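Local coordinates for enoyl-CoA hydratase/isomerase family protein (Bacillus anthracis, PDB 3KQF) that catalyses the hydration of the double bond of 2-enoyl-CoA thioesters to 3-hydroxyacyl-CoA, as an enoyl-CoA hydratase of the crotonase family, at the interface of chains A and B. Sequence-based numbering; all coordinates share one arbitrary frame. Chains: chain A/B, Enoyl-CoA hydratase/isomerase family protein.

The interface of chains A and B. Residues chain A 218-219, 222, 234, 237; chain B 145-146, 150-152.
A:Glu234 reaches from helix 227-242 to the N-terminal first turn of helix 150-158 of chain B, where one carboxylate oxygen, OE1, accepts two hydrogen bonds from B:Thr151. The hydroxyl B:Thr151 OG1 donates to A:Glu234 OE1 at 2.7 Å, on the anti lone pair of that oxygen, turned away from OE2; the backbone N of B:Thr151 stands 3.0 Å from A:Glu234 OE1, nearly in line with the C-O bond. With CG anti to the backbone N (chi1 -173°) and the chain extended beyond it, A:Glu234 projects far enough to cap this helix start, whose dipole would be expected to favour the negative charge.

A second polar group involves B:Gln152. Its amide NE2 donates to the backbone carbonyl O of A:Ala218 at 3.0 Å, approaching from above the carbonyl plane, 67° out of it and so off the lone pairs, while that oxygen lies almost within the B:Gln152 amide plane. B:Gln152 NE2 also donates to B:Thr151 OG1 at 3.0 Å, so the hydroxyl is a relay between amide and carboxylate. The bend at chi2 (-55°) folds the amide back towards this hydroxyl.

Apolar contacts lie beside the polar groups: A:Ile219 CG1 packs 4.0 Å from B:Thr151 CB. The patch is part of a subunit interface in the deposited trimer, consistent with the oligomeric assembly typical of crotonases. Beside A:Glu234, the tip methyl CD1 of B:Ile145 meets A:Ala237 CB at 3.7 Å.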
# COMPACT_ATOMS: atom_id res chain seq x y z
N ALA A 218 -0.82 18.37 -0.25
CA ALA A 218 -1.18 17.64 -1.47
C ALA A 218 -1.15 16.11 -1.28
O ALA A 218 -2.08 15.40 -1.69
CB ALA A 218 -0.25 18.05 -2.61
N ILE A 219 -0.10 15.61 -0.65
CA ILE A 219 0.02 14.16 -0.40
C ILE A 219 -1.06 13.67 0.59
O ILE A 219 -1.80 12.76 0.29
CB ILE A 219 1.42 13.81 0.18
CG1 ILE A 219 2.54 14.14 -0.82
CG2 ILE A 219 1.46 12.32 0.59
CD1 ILE A 219 3.98 14.14 -0.21
N GLY A 222 -4.61 14.39 -1.01
CA GLY A 222 -4.76 13.75 -2.31
C GLY A 222 -4.88 12.23 -2.24
O GLY A 222 -5.64 11.62 -3.01
N GLU A 234 -3.15 18.63 -6.67
CA GLU A 234 -1.72 18.90 -6.87
C GLU A 234 -1.54 20.13 -7.77
O GLU A 234 -0.66 20.97 -7.54
CB GLU A 234 -1.05 17.73 -7.54
CG GLU A 234 0.48 17.86 -7.63
CD GLU A 234 1.09 16.78 -8.48
OE1 GLU A 234 1.52 15.73 -7.93
OE2 GLU A 234 1.06 16.94 -9.73
N ALA A 237 -2.11 23.19 -5.86
CA ALA A 237 -1.00 23.36 -4.94
C ALA A 237 0.22 23.93 -5.65
O ALA A 237 0.91 24.79 -5.09
CB ALA A 237 -0.65 22.06 -4.26
N ILE B 145 7.14 21.89 -6.04
CA ILE B 145 6.67 20.56 -5.71
C ILE B 145 6.52 19.81 -7.03
O ILE B 145 6.53 20.44 -8.09
CB ILE B 145 5.30 20.58 -4.96
CG1 ILE B 145 4.19 21.11 -5.89
CG2 ILE B 145 5.41 21.40 -3.63
CD1 ILE B 145 2.76 20.95 -5.32
N PRO B 146 6.41 18.48 -6.97
CA PRO B 146 6.16 17.74 -8.21
C PRO B 146 4.88 18.26 -8.84
O PRO B 146 3.88 18.40 -8.15
CB PRO B 146 6.02 16.29 -7.73
CG PRO B 146 6.87 16.25 -6.51
CD PRO B 146 6.62 17.57 -5.84
N GLY B 150 3.61 13.46 -9.26
CA GLY B 150 4.51 12.84 -8.29
C GLY B 150 3.95 12.73 -6.87
O GLY B 150 4.12 11.71 -6.21
N THR B 151 3.27 13.78 -6.42
CA THR B 151 2.68 13.79 -5.08
C THR B 151 1.49 12.85 -4.95
O THR B 151 1.11 12.53 -3.86
CB THR B 151 2.19 15.20 -4.64
OG1 THR B 151 0.98 15.54 -5.32
CG2 THR B 151 3.28 16.27 -4.84
N GLN B 152 0.97 12.37 -6.07
CA GLN B 152 -0.19 11.50 -6.10
C GLN B 152 0.17 10.04 -6.45
O GLN B 152 -0.20 9.10 -5.71
CB GLN B 152 -1.21 12.08 -7.08
CG GLN B 152 -1.67 13.48 -6.70
CD GLN B 152 -2.22 13.53 -5.29
OE1 GLN B 152 -3.15 12.77 -4.94
NE2 GLN B 152 -1.65 14.40 -4.47